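Local coordinates for polysaccharide deacetylase-like protein (Bacillus anthracis, PDB 4V33) that is a putative polysaccharide deacetylase, probably zinc-dependent, that is required with a second such protein for osmotic stability and cell shape maintenance, at residues K78-A83 and Q118-G123; G47-N52 and P132-A137; E74-I79 and A89-S94; T61-T66 and L103-K108. All blocks are in the same frame, centred on the assembly; numbering follows the deposited sequence. Where two conformers were deposited one is given.

All four contacts lie in the fibronectin type III domain, a sandwich of a three-stranded and a four-stranded antiparallel sheet. Contacts 1 and 3 share Lys78 and Ile79 of the strand 74-81, one pairing it with 115-124 and the other with 90-94; their centres are about 8 Å apart. Contact 4 joins two strands of the opposing three-stranded sheet, about 11 Å from contact 3 and 12 Å from contact 1 between centres. Contact 2 bridges the two sheets at their margin, its centre about 10 Å from that of contact 1. None of the four includes a ligand of the zinc ion, which is held by Asp206, His264 and His268.

Contact 1 of 4, residues K78-A83 and Q118-G123; sequences KIWRTA and QIEAIG
Lys78, Ile79 and Trp80 pair with Glu120, Ile119 and Gln118 on two strands that run almost exactly antiparallel, at 170°, with axes 4.8 Å apart. Lys78 with Glu120 and Trp80 with Gln118 are the hydrogen-bonded pairs; Ile79 and Ile119 between them form a non-hydrogen-bonded pair. The two sheet faces differ sharply in character. On one, the isoleucines lie side by side and point the same way, CG1 of Ile79 being 4.2 Å from CG1 of Ile119. On the other, the Trp80 indole sits with CG wedged between the backbone N and the carbonyl carbon (chi1 69°), and Gln118 lies over it: CB stands 3.7 Å from the centroid of the six-membered ring, a CH-pi contact over the face. Beyond CG the Gln118 chain is extended and keeps its amide alongside the indole, OE1 3.4 Å from CZ2 and the two planes 45° apart, while NE2 donates to Thr82 OG1 at 3.0 Å, nearly in the amide plane. That hydroxyl also bonds to Glu116. Glu120 meets the CZ3-CH2 edge of the same six-membered ring, OE2 being 3.7 Å from CH2. Its OE1 makes a long ion pair with Lys78 NZ, 4.0 Å away, and a water joins the two more closely, 2.6 Å from NZ. OE2 has its own salt bridge to Lys86. The chemistry is therefore two-sided: isoleucines supply the core face, while the outer face is a flat indole with a glutamine laid over it and a carboxylate at its edge, whose charge is probably shared between two lysines.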
loop_
_atom_site.group_PDB
_atom_site.type_symbol
_atom_site.label_atom_id
_atom_site.label_comp_id
_atom_site.label_asym_id
_atom_site.label_seq_id
_atom_site.Cartn_x
_atom_site.Cartn_y
_atom_site.Cartn_z
ATOM N N LYS A 78 7.799 7.142 -25.454
ATOM C CA LYS A 78 6.562 6.406 -25.245
ATOM C C LYS A 78 6.373 6.273 -23.742
ATOM O O LYS A 78 7.242 5.746 -23.047
ATOM C CB LYS A 78 6.618 5.019 -25.886
ATOM C CG LYS A 78 5.321 4.227 -25.704
ATOM C CD LYS A 78 5.469 2.774 -26.141
ATOM C CE LYS A 78 5.663 2.673 -27.637
ATOM N NZ LYS A 78 5.695 1.245 -28.096
ATOM N N ILE A 79 5.247 6.768 -23.248
ATOM C CA ILE A 79 5.032 6.840 -21.808
ATOM C C ILE A 79 3.673 6.272 -21.455
ATOM O O ILE A 79 2.675 6.524 -22.144
ATOM C CB ILE A 79 5.128 8.293 -21.297
ATOM C CG1 ILE A 79 6.488 8.891 -21.671
ATOM C CG2 ILE A 79 4.913 8.354 -19.785
ATOM C CD1 ILE A 79 6.694 10.314 -21.194
ATOM N N TRP A 80 3.644 5.483 -20.386
ATOM C CA TRP A 80 2.386 4.999 -19.843
ATOM C C TRP A 80 2.487 4.826 -18.343
ATOM O O TRP A 80 3.578 4.690 -17.789
ATOM C CB TRP A 80 1.967 3.680 -20.492
ATOM C CG TRP A 80 2.809 2.486 -20.147
ATOM C CD1 TRP A 80 2.540 1.536 -19.201
ATOM C CD2 TRP A 80 4.030 2.086 -20.779
ATOM N NE1 TRP A 80 3.528 0.580 -19.197
ATOM C CE2 TRP A 80 4.453 0.894 -20.158
ATOM C CE3 TRP A 80 4.811 2.623 -21.809
ATOM C CZ2 TRP A 80 5.622 0.232 -20.529
ATOM C CZ3 TRP A 80 5.972 1.964 -22.177
ATOM C CH2 TRP A 80 6.365 0.782 -21.535
ATOM N N ARG A 81 1.334 4.829 -17.687
ATOM C CA ARG A 81 1.286 4.524 -16.265
ATOM C C ARG A 81 1.261 3.027 -16.103
ATOM O O ARG A 81 0.409 2.360 -16.682
ATOM C CB ARG A 81 0.008 5.070 -15.656
ATOM C CG ARG A 81 0.024 6.535 -15.452
ATOM C CD ARG A 81 -1.198 7.010 -14.698
ATOM N NE ARG A 81 -1.219 6.598 -13.297
ATOM C CZ ARG A 81 -2.077 5.719 -12.790
ATOM N NH1 ARG A 81 -2.972 5.140 -13.573
ATOM N NH2 ARG A 81 -2.043 5.418 -11.498
ATOM N N THR A 82 2.176 2.507 -15.295
ATOM C CA THR A 82 2.245 1.072 -15.045
ATOM C C THR A 82 0.881 0.508 -14.642
ATOM O O THR A 82 0.467 -0.555 -15.120
ATOM C CB THR A 82 3.278 0.779 -13.963
ATOM O OG1 THR A 82 4.563 1.212 -14.432
ATOM C CG2 THR A 82 3.326 -0.705 -13.647
ATOM N N ALA A 83 0.179 1.255 -13.796
ATOM C CA ALA A 83 -1.123 0.842 -13.276
ATOM C C ALA A 83 -2.173 0.659 -14.369
ATOM O O ALA A 83 -3.094 -0.145 -14.228
ATOM C CB ALA A 83 -1.612 1.847 -12.247
ATOM N N GLN A 118 6.238 4.455 -16.918
ATOM C CA GLN A 118 7.341 3.903 -17.700
ATOM C C GLN A 118 7.619 4.758 -18.930
ATOM O O GLN A 118 6.701 5.362 -19.494
ATOM C CB GLN A 118 7.052 2.447 -18.081
ATOM C CG GLN A 118 7.051 1.549 -16.845
ATOM C CD GLN A 118 6.869 0.083 -17.148
ATOM O OE1 GLN A 118 7.620 -0.502 -17.931
ATOM N NE2 GLN A 118 5.872 -0.530 -16.517
ATOM N N ILE A 119 8.893 4.827 -19.315
ATOM C CA ILE A 119 9.336 5.658 -20.425
ATOM C C ILE A 119 10.235 4.833 -21.345
ATOM O O ILE A 119 11.242 4.286 -20.901
ATOM C CB ILE A 119 10.141 6.888 -19.930
ATOM C CG1 ILE A 119 9.342 7.683 -18.890
ATOM C CG2 ILE A 119 10.545 7.777 -21.117
ATOM C CD1 ILE A 119 10.174 8.711 -18.123
ATOM N N GLU A 120 9.865 4.737 -22.621
ATOM C CA GLU A 120 10.720 4.114 -23.630
ATOM C C GLU A 120 11.053 5.158 -24.671
ATOM O O GLU A 120 10.154 5.713 -25.302
ATOM C CB GLU A 120 10.014 2.969 -24.348
ATOM C CG GLU A 120 9.647 1.766 -23.523
ATOM C CD GLU A 120 9.043 0.667 -24.393
ATOM O OE1 GLU A 120 8.749 0.936 -25.585
ATOM O OE2 GLU A 120 8.872 -0.461 -23.894
ATOM N N ALA A 121 12.341 5.407 -24.872
ATOM C CA ALA A 121 12.766 6.418 -25.832
ATOM C C ALA A 121 13.342 5.799 -27.093
ATOM O O ALA A 121 14.123 4.853 -27.029
ATOM C CB ALA A 121 13.786 7.337 -25.203
ATOM N N ILE A 122 12.941 6.342 -28.238
ATOM C CA ILE A 122 13.560 6.016 -29.514
ATOM C C ILE A 122 14.017 7.301 -30.172
ATOM O O ILE A 122 13.505 8.376 -29.868
ATOM C CB ILE A 122 12.605 5.254 -30.475
ATOM C CG1 ILE A 122 11.456 6.153 -30.951
ATOM C CG2 ILE A 122 12.105 3.967 -29.831
ATOM C CD1 ILE A 122 10.530 5.478 -31.956
ATOM N N GLY A 123 15.009 7.194 -31.052
ATOM C CA GLY A 123 15.484 8.351 -31.779
ATOM C C GLY A 123 15.060 8.274 -33.231
ATOM O O GLY A 123 14.850 7.182 -33.762
HETATM O O HOH W 1 7.285 -0.646 -27.207
#

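Contact 2 of 4, residues G47-N52 and P132-A137; sequences GKISYN and PLTKSA
Ile49 reaches across to Thr134 and Ser136, the strands 48-51 and 132-137 running in roughly the same direction, 38° apart, at an axis distance of 6.8 Å, too wide for direct pairing. Ile49 and Thr134 carry the largest shares of the contact. The CG1 of Ile49 is anti to the carbonyl carbon (chi1 -65°) and lies 3.8 Å from CG2 of Thr134; the two side chains slide past each other in opposite directions. CD1 of Ile49 goes on to Ser136, 3.9 Å from its CB. Thr134 places OG1 anti to the backbone N, which puts CG2 in the crowded position between N and the carbonyl carbon; this methyl rests 3.5 Å from the carbonyl O of Gly47. Gly47 has a positive phi of 87°, a conformation in which a CB would press on the preceding carbonyl. Further along, the Tyr51 ring approaches Ala137, CE2 being 3.7 Å from its carbonyl O. Leu133 and Thr134 together form a classic beta bulge opposite Ala121, and Leu133 also shares backbone hydrogen bonds with Glu45 and Gln46, where the modelled chain begins. Polar linkage between the strands comes through a water, which donates to Ile49 O at 2.8 Å and sits 2.7 Å from Ser136 OG. Side-chain methyls and methylenes thus fill the gap between two sheet margins, with one water linking a main-chain carbonyl to a serine hydroxyl.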
loop_
_atom_site.group_PDB
_atom_site.type_symbol
_atom_site.label_atom_id
_atom_site.label_comp_id
_atom_site.label_asym_id
_atom_site.label_seq_id
_atom_site.Cartn_x
_atom_site.Cartn_y
_atom_site.Cartn_z
ATOM N N GLY A 47 22.184 5.967 -24.782
ATOM C CA GLY A 47 21.578 7.138 -24.182
ATOM C C GLY A 47 21.155 6.924 -22.743
ATOM O O GLY A 47 21.104 5.798 -22.247
ATOM N N LYS A 48 20.861 8.024 -22.064
ATOM C CA LYS A 48 20.406 7.972 -20.685
ATOM C C LYS A 48 19.282 8.968 -20.498
ATOM O O LYS A 48 19.397 10.129 -20.886
ATOM C CB LYS A 48 21.554 8.285 -19.723
ATOM C CG LYS A 48 22.681 7.263 -19.746
ATOM C CD LYS A 48 22.247 5.933 -19.139
ATOM C CE LYS A 48 22.129 6.028 -17.623
ATOM N NZ LYS A 48 21.836 4.710 -16.989
ATOM N N ILE A 49 18.184 8.495 -19.925
ATOM C CA ILE A 49 17.061 9.350 -19.596
ATOM C C ILE A 49 17.276 9.923 -18.203
ATOM O O ILE A 49 17.606 9.191 -17.271
ATOM C CB ILE A 49 15.748 8.556 -19.607
ATOM C CG1 ILE A 49 15.445 8.054 -21.022
ATOM C CG2 ILE A 49 14.601 9.404 -19.066
ATOM C CD1 ILE A 49 14.347 7.014 -21.076
ATOM N N SER A 50 17.115 11.234 -18.069
ATOM C CA SER A 50 17.108 11.855 -16.747
ATOM C C SER A 50 15.959 12.844 -16.664
ATOM O O SER A 50 15.274 13.104 -17.654
ATOM C CB SER A 50 18.435 12.553 -16.457
ATOM O OG SER A 50 18.657 13.612 -17.369
ATOM N N TYR A 51 15.735 13.387 -15.475
ATOM C CA TYR A 51 14.700 14.391 -15.291
ATOM C C TYR A 51 15.040 15.279 -14.109
ATOM O O TYR A 51 15.812 14.889 -13.227
ATOM C CB TYR A 51 13.321 13.744 -15.104
ATOM C CG TYR A 51 13.297 12.595 -14.123
ATOM C CD1 TYR A 51 13.091 12.819 -12.771
ATOM C CD2 TYR A 51 13.467 11.283 -14.552
ATOM C CE1 TYR A 51 13.065 11.772 -11.865
ATOM C CE2 TYR A 51 13.444 10.229 -13.654
ATOM C CZ TYR A 51 13.240 10.480 -12.313
ATOM O OH TYR A 51 13.213 9.443 -11.409
ATOM N N ASN A 52 14.485 16.485 -14.100
ATOM C CA ASN A 52 14.676 17.380 -12.968
ATOM C C ASN A 52 14.153 16.719 -11.699
ATOM O O ASN A 52 13.104 16.080 -11.720
ATOM C CB ASN A 52 13.975 18.717 -13.210
ATOM C CG ASN A 52 14.523 19.451 -14.416
ATOM O OD1 ASN A 52 15.609 19.143 -14.903
ATOM N ND2 ASN A 52 13.772 20.432 -14.901
ATOM N N PRO A 132 16.614 2.534 -31.554
ATOM C CA PRO A 132 16.305 2.228 -30.154
ATOM C C PRO A 132 17.279 2.956 -29.235
ATOM O O PRO A 132 18.482 2.962 -29.495
ATOM C CB PRO A 132 16.528 0.713 -30.063
ATOM C CG PRO A 132 16.529 0.221 -31.487
ATOM C CD PRO A 132 17.056 1.349 -32.309
ATOM N N LEU A 133 16.762 3.578 -28.184
ATOM C CA LEU A 133 17.638 4.244 -27.233
ATOM C C LEU A 133 17.638 3.494 -25.903
ATOM O O LEU A 133 18.421 2.563 -25.711
ATOM C CB LEU A 133 17.251 5.717 -27.071
ATOM C CG LEU A 133 17.343 6.523 -28.376
ATOM C CD1 LEU A 133 16.850 7.953 -28.168
ATOM C CD2 LEU A 133 18.763 6.520 -28.963
ATOM N N THR A 134 16.754 3.873 -24.994
ATOM C CA THR A 134 16.768 3.270 -23.669
ATOM C C THR A 134 15.407 3.388 -22.982
ATOM O O THR A 134 14.481 4.002 -23.515
ATOM C CB THR A 134 17.900 3.895 -22.813
ATOM O OG1 THR A 134 18.016 3.208 -21.560
ATOM C CG2 THR A 134 17.642 5.379 -22.584
ATOM N N LYS A 135 15.290 2.772 -21.811
ATOM C CA LYS A 135 14.048 2.773 -21.054
ATOM C C LYS A 135 14.334 3.240 -19.639
ATOM O O LYS A 135 15.442 3.055 -19.131
ATOM C CB LYS A 135 13.443 1.370 -21.007
ATOM C CG LYS A 135 13.220 0.721 -22.360
ATOM C CD LYS A 135 12.683 -0.692 -22.195
ATOM C CE LYS A 135 12.385 -1.338 -23.542
ATOM N NZ LYS A 135 13.599 -1.439 -24.394
ATOM N N SER A 136 13.334 3.850 -19.013
ATOM C CA SER A 136 13.438 4.244 -17.617
ATOM C C SER A 136 12.036 4.373 -17.047
ATOM O O SER A 136 11.064 3.904 -17.643
ATOM C CB SER A 136 14.191 5.571 -17.486
ATOM O OG SER A 136 14.554 5.826 -16.129
ATOM N N ALA A 137 11.947 4.998 -15.883
ATOM C CA ALA A 137 10.675 5.238 -15.237
ATOM C C ALA A 137 10.791 6.461 -14.344
ATOM O O ALA A 137 11.891 6.855 -13.939
ATOM C CB ALA A 137 10.243 4.022 -14.425
HETATM O O HOH W 2 15.747 8.145 -15.467
#

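Contact 3 of 4, residues E74-I79 and A89-S94; sequences EVQYKI and AKSLSS
A beta hairpin is built here from the strands 74-79 and 90-94, antiparallel at 154°, with Val75, Tyr77 and Ile79 in hydrogen-bonded pairs with Ser94, Leu92 and Lys90. Six backbone bonds join them, all close to straight. One face is polar. Glu74, extended from a CG anti to the backbone N (chi1 177°), brings OE2 to within 2.6 Å of Ser93 OG, which donates to it. Gln76 NE2 donates to the same oxygen at 3.0 Å, and the two donors arrive from opposite faces of the carboxylate plane, so that one atom is gripped from both sides. The other end of the Gln76 amide is tied to Ser91 by a water lying 2.9 Å from OE1. Farther along this face, Lys78 CG packs on Ala89 CB at 3.8 Å. The opposite face is mostly apolar: Ile79 CD1 meets Leu92 CD1 at 4.2 Å, Val75 CG1 lies over one face of the Tyr77 ring, and the ring presents its edge to Ser94 CB, 4.1 Å from CE2. Tyr77 OH bonds to Phe101 O, and Lys90, with a cation-pi contact to Phe110, bonds through NZ to Glu109 O. This hairpin closes the four-stranded sheet at one margin. Its second strand is outermost, its first strand pairs on its other edge with 115-124, and the apolar face packs against Ile63, Met65 and Leu103 of the facing sheet.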
loop_
_atom_site.group_PDB
_atom_site.type_symbol
_atom_site.label_atom_id
_atom_site.label_comp_id
_atom_site.label_asym_id
_atom_site.label_seq_id
_atom_site.Cartn_x
_atom_site.Cartn_y
_atom_site.Cartn_z
ATOM N N GLU A 74 15.205 13.979 -33.638
ATOM C CA GLU A 74 14.043 13.883 -32.770
ATOM C C GLU A 74 14.182 12.708 -31.815
ATOM O O GLU A 74 14.807 11.703 -32.145
ATOM C CB GLU A 74 12.799 13.700 -33.656
ATOM C CG GLU A 74 11.473 13.512 -32.939
ATOM C CD GLU A 74 10.341 13.200 -33.907
ATOM O OE1 GLU A 74 10.605 13.117 -35.130
ATOM O OE2 GLU A 74 9.188 13.039 -33.445
ATOM N N VAL A 75 13.606 12.843 -30.626
ATOM C CA VAL A 75 13.451 11.722 -29.710
ATOM C C VAL A 75 11.966 11.563 -29.438
ATOM O O VAL A 75 11.269 12.545 -29.187
ATOM C CB VAL A 75 14.204 11.952 -28.379
ATOM C CG1 VAL A 75 13.781 10.929 -27.326
ATOM C CG2 VAL A 75 15.711 11.892 -28.612
ATOM N N GLN A 76 11.470 10.334 -29.516
ATOM C CA GLN A 76 10.084 10.078 -29.139
ATOM C C GLN A 76 10.039 9.283 -27.859
ATOM O O GLN A 76 10.675 8.236 -27.754
ATOM C CB GLN A 76 9.342 9.334 -30.250
ATOM C CG GLN A 76 9.308 10.117 -31.553
ATOM C CD GLN A 76 8.379 9.518 -32.591
ATOM O OE1 GLN A 76 7.888 8.399 -32.437
ATOM N NE2 GLN A 76 8.141 10.263 -33.658
ATOM N N TYR A 77 9.290 9.793 -26.886
ATOM C CA TYR A 77 9.157 9.143 -25.591
ATOM C C TYR A 77 7.803 8.470 -25.489
ATOM O O TYR A 77 6.772 9.146 -25.445
ATOM C CB TYR A 77 9.261 10.168 -24.458
ATOM C CG TYR A 77 10.556 10.947 -24.389
ATOM C CD1 TYR A 77 11.633 10.469 -23.661
ATOM C CD2 TYR A 77 10.683 12.178 -25.019
ATOM C CE1 TYR A 77 12.822 11.188 -23.570
ATOM C CE2 TYR A 77 11.870 12.912 -24.933
ATOM C CZ TYR A 77 12.933 12.404 -24.205
ATOM O OH TYR A 77 14.114 13.113 -24.107
ATOM N N LYS A 78 7.799 7.142 -25.454
ATOM C CA LYS A 78 6.562 6.406 -25.245
ATOM C C LYS A 78 6.373 6.273 -23.742
ATOM O O LYS A 78 7.242 5.746 -23.047
ATOM C CB LYS A 78 6.618 5.019 -25.886
ATOM C CG LYS A 78 5.321 4.227 -25.704
ATOM C CD LYS A 78 5.469 2.774 -26.141
ATOM C CE LYS A 78 5.663 2.673 -27.637
ATOM N NZ LYS A 78 5.695 1.245 -28.096
ATOM N N ILE A 79 5.247 6.768 -23.248
ATOM C CA ILE A 79 5.032 6.840 -21.808
ATOM C C ILE A 79 3.673 6.272 -21.455
ATOM O O ILE A 79 2.675 6.524 -22.144
ATOM C CB ILE A 79 5.128 8.293 -21.297
ATOM C CG1 ILE A 79 6.488 8.891 -21.671
ATOM C CG2 ILE A 79 4.913 8.354 -19.785
ATOM C CD1 ILE A 79 6.694 10.314 -21.194
ATOM N N ALA A 89 -0.437 3.457 -23.586
ATOM C CA ALA A 89 0.658 4.402 -23.813
ATOM C C ALA A 89 0.367 5.445 -24.884
ATOM O O ALA A 89 -0.397 5.204 -25.824
ATOM C CB ALA A 89 1.946 3.652 -24.160
ATOM N N LYS A 90 0.991 6.609 -24.728
ATOM C CA LYS A 90 1.027 7.620 -25.774
ATOM C C LYS A 90 2.485 7.920 -26.079
ATOM O O LYS A 90 3.387 7.519 -25.332
ATOM C CB LYS A 90 0.314 8.898 -25.325
ATOM C CG LYS A 90 1.028 9.589 -24.172
ATOM C CD LYS A 90 0.342 10.885 -23.755
ATOM C CE LYS A 90 -1.007 10.620 -23.130
ATOM N NZ LYS A 90 -1.516 11.825 -22.415
ATOM N N SER A 91 2.726 8.614 -27.179
ATOM C CA SER A 91 4.087 8.979 -27.533
ATOM C C SER A 91 4.221 10.495 -27.615
ATOM O O SER A 91 3.432 11.162 -28.287
ATOM C CB SER A 91 4.463 8.336 -28.864
ATOM O OG SER A 91 5.747 8.765 -29.308
ATOM N N LEU A 92 5.226 11.030 -26.930
ATOM C CA LEU A 92 5.467 12.467 -26.895
ATOM C C LEU A 92 6.823 12.772 -27.528
ATOM O O LEU A 92 7.841 12.208 -27.127
ATOM C CB LEU A 92 5.430 12.978 -25.453
ATOM C CG LEU A 92 4.152 12.647 -24.668
ATOM C CD1 LEU A 92 4.255 13.094 -23.210
ATOM C CD2 LEU A 92 2.936 13.267 -25.334
ATOM N N SER A 93 6.822 13.665 -28.513
ATOM C CA SER A 93 8.008 13.968 -29.310
ATOM C C SER A 93 8.732 15.220 -28.820
ATOM O O SER A 93 8.100 16.218 -28.483
ATOM C CB SER A 93 7.601 14.144 -30.777
ATOM O OG SER A 93 8.628 14.746 -31.557
ATOM N N SER A 94 10.058 15.152 -28.772
ATOM C CA SER A 94 10.880 16.348 -28.609
ATOM C C SER A 94 11.828 16.512 -29.787
ATOM O O SER A 94 12.510 15.566 -30.188
ATOM C CB SER A 94 11.705 16.288 -27.330
ATOM O OG SER A 94 12.566 17.414 -27.255
HETATM O O HOH W 3 7.219 6.606 -30.226
#

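Contact 4 of 4, residues T61-T66 and L103-K108; sequences TTIHMT and LPFDTK
Ile63 leans at a slant across Phe105, its CD1 lying 4.0 Å from both Phe105 CB and CD2. With CG1 anti to the carbonyl carbon (chi1 -62°) and the chain extended to CD1 (chi2 166°), Ile63 has CD1 4.3 Å from Leu103 CD2. Thr61, two residues earlier on the same face, crosses Phe105 similarly aslant: its CG2 is 4.2 Å from Phe105 CB. These side chains share one face of the sheet, while Thr62 and Pro104 lie on the other, where the Thr62 methyl CG2 sits 3.7 Å from Leu103 O. The backbone is antiparallel at 141°, Thr61 and Ile63 making the hydrogen-bonded pairs with Phe105 and Leu103; the shortest of their bonds runs from Ile63 N to Leu103 O, 2.7 Å. At the end of the strand, Asp106 OD1 accepts from the backbone N of Lys108 at 2.9 Å, an Asx turn that leads into a 3-10 segment. In the three-stranded sheet, 60-66 lies between the outer strands 48-51 and 103-106, and Thr61 OG1 bonds to Asn52 O just past 48-51. The shared face looks onto the four-stranded sheet, with Ile63 and Leu103 touching Tyr77, and Phe105 touching Ile79 and stacking edge-to-face with Phe117.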
loop_
_atom_site.group_PDB
_atom_site.type_symbol
_atom_site.label_atom_id
_atom_site.label_comp_id
_atom_site.label_asym_id
_atom_site.label_seq_id
_atom_site.Cartn_x
_atom_site.Cartn_y
_atom_site.Cartn_z
ATOM N N THR A 61 7.760 17.783 -14.057
ATOM C CA THR A 61 9.208 17.882 -14.187
ATOM C C THR A 61 9.552 18.039 -15.659
ATOM O O THR A 61 8.662 18.210 -16.491
ATOM C CB THR A 61 9.922 16.629 -13.631
ATOM O OG1 THR A 61 11.338 16.828 -13.671
ATOM C CG2 THR A 61 9.560 15.387 -14.445
ATOM N N THR A 62 10.841 18.000 -15.977
ATOM C CA THR A 62 11.276 18.006 -17.364
ATOM C C THR A 62 12.213 16.833 -17.606
ATOM O O THR A 62 13.157 16.616 -16.848
ATOM C CB THR A 62 11.988 19.320 -17.727
ATOM O OG1 THR A 62 11.104 20.422 -17.481
ATOM C CG2 THR A 62 12.405 19.320 -19.190
ATOM N N ILE A 63 11.940 16.078 -18.665
ATOM C CA ILE A 63 12.755 14.925 -19.030
ATOM C C ILE A 63 13.820 15.334 -20.048
ATOM O O ILE A 63 13.563 16.150 -20.931
ATOM C CB ILE A 63 11.868 13.800 -19.613
ATOM C CG1 ILE A 63 10.863 13.326 -18.558
ATOM C CG2 ILE A 63 12.711 12.631 -20.111
ATOM C CD1 ILE A 63 9.740 12.470 -19.119
ATOM N N HIS A 64 15.020 14.780 -19.911
ATOM C CA HIS A 64 16.092 15.044 -20.862
ATOM C C HIS A 64 16.765 13.746 -21.266
ATOM O O HIS A 64 16.656 12.736 -20.566
ATOM C CB HIS A 64 17.152 15.956 -20.244
ATOM C CG HIS A 64 16.607 17.229 -19.676
ATOM N ND1 HIS A 64 16.405 18.358 -20.440
ATOM C CD2 HIS A 64 16.233 17.553 -18.416
ATOM C CE1 HIS A 64 15.928 19.323 -19.675
ATOM N NE2 HIS A 64 15.812 18.861 -18.444
ATOM N N MET A 65 17.481 13.781 -22.386
ATOM C CA MET A 65 18.338 12.667 -22.753
ATOM C C MET A 65 19.784 13.118 -22.899
ATOM O O MET A 65 20.063 14.181 -23.452
ATOM C CB MET A 65 17.884 12.014 -24.054
ATOM C CG MET A 65 18.728 10.804 -24.427
ATOM S SD MET A 65 17.929 9.239 -24.056
ATOM C CE MET A 65 16.300 9.701 -24.566
ATOM N N THR A 66 20.699 12.298 -22.402
ATOM C CA THR A 66 22.119 12.544 -22.595
ATOM C C THR A 66 22.792 11.287 -23.126
ATOM O O THR A 66 22.148 10.247 -23.281
ATOM C CB THR A 66 22.799 12.986 -21.286
ATOM O OG1 THR A 66 22.477 12.057 -20.241
ATOM C CG2 THR A 66 22.322 14.372 -20.887
ATOM N N LEU A 103 11.727 17.423 -22.633
ATOM C CA LEU A 103 10.302 17.149 -22.715
ATOM C C LEU A 103 9.647 17.484 -21.385
ATOM O O LEU A 103 9.932 16.848 -20.366
ATOM C CB LEU A 103 10.039 15.683 -23.051
ATOM C CG LEU A 103 8.565 15.339 -23.284
ATOM C CD1 LEU A 103 8.173 15.600 -24.743
ATOM C CD2 LEU A 103 8.256 13.899 -22.869
ATOM N N PRO A 104 8.770 18.495 -21.384
ATOM C CA PRO A 104 7.988 18.792 -20.183
ATOM C C PRO A 104 7.065 17.622 -19.872
ATOM O O PRO A 104 6.412 17.082 -20.766
ATOM C CB PRO A 104 7.164 20.015 -20.594
ATOM C CG PRO A 104 7.921 20.625 -21.724
ATOM C CD PRO A 104 8.531 19.472 -22.459
ATOM N N PHE A 105 7.027 17.222 -18.608
ATOM C CA PHE A 105 6.149 16.149 -18.185
ATOM C C PHE A 105 5.272 16.651 -17.056
ATOM O O PHE A 105 5.774 17.198 -16.081
ATOM C CB PHE A 105 6.952 14.941 -17.704
ATOM C CG PHE A 105 6.095 13.768 -17.315
ATOM C CD1 PHE A 105 5.534 13.685 -16.046
ATOM C CD2 PHE A 105 5.833 12.760 -18.223
ATOM C CE1 PHE A 105 4.732 12.612 -15.698
ATOM C CE2 PHE A 105 5.036 11.683 -17.872
ATOM C CZ PHE A 105 4.491 11.612 -16.612
ATOM N N ASP A 106 3.966 16.452 -17.179
ATOM C CA ASP A 106 3.043 16.864 -16.135
ATOM C C ASP A 106 1.986 15.791 -15.930
ATOM O O ASP A 106 1.433 15.265 -16.895
ATOM C CB ASP A 106 2.377 18.189 -16.519
ATOM C CG ASP A 106 1.817 18.932 -15.319
ATOM O OD1 ASP A 106 0.933 18.380 -14.632
ATOM O OD2 ASP A 106 2.252 20.076 -15.067
ATOM N N THR A 107 1.690 15.465 -14.674
ATOM C CA THR A 107 0.661 14.470 -14.400
ATOM C C THR A 107 -0.702 14.901 -14.946
ATOM O O THR A 107 -1.576 14.067 -15.165
ATOM C CB THR A 107 0.565 14.128 -12.902
ATOM O OG1 THR A 107 0.357 15.327 -12.147
ATOM C CG2 THR A 107 1.848 13.447 -12.434
ATOM N N LYS A 108 -0.866 16.201 -15.184
ATOM C CA LYS A 108 -2.064 16.729 -15.830
ATOM C C LYS A 108 -2.273 16.102 -17.216
ATOM O O LYS A 108 -3.403 16.007 -17.698
ATOM C CB LYS A 108 -1.966 18.253 -15.952
ATOM C CG LYS A 108 -3.170 18.927 -16.589
ATOM C CD LYS A 108 -2.954 20.430 -16.727
ATOM C CE LYS A 108 -4.087 21.090 -17.506
ATOM N NZ LYS A 108 -5.404 20.949 -16.818
#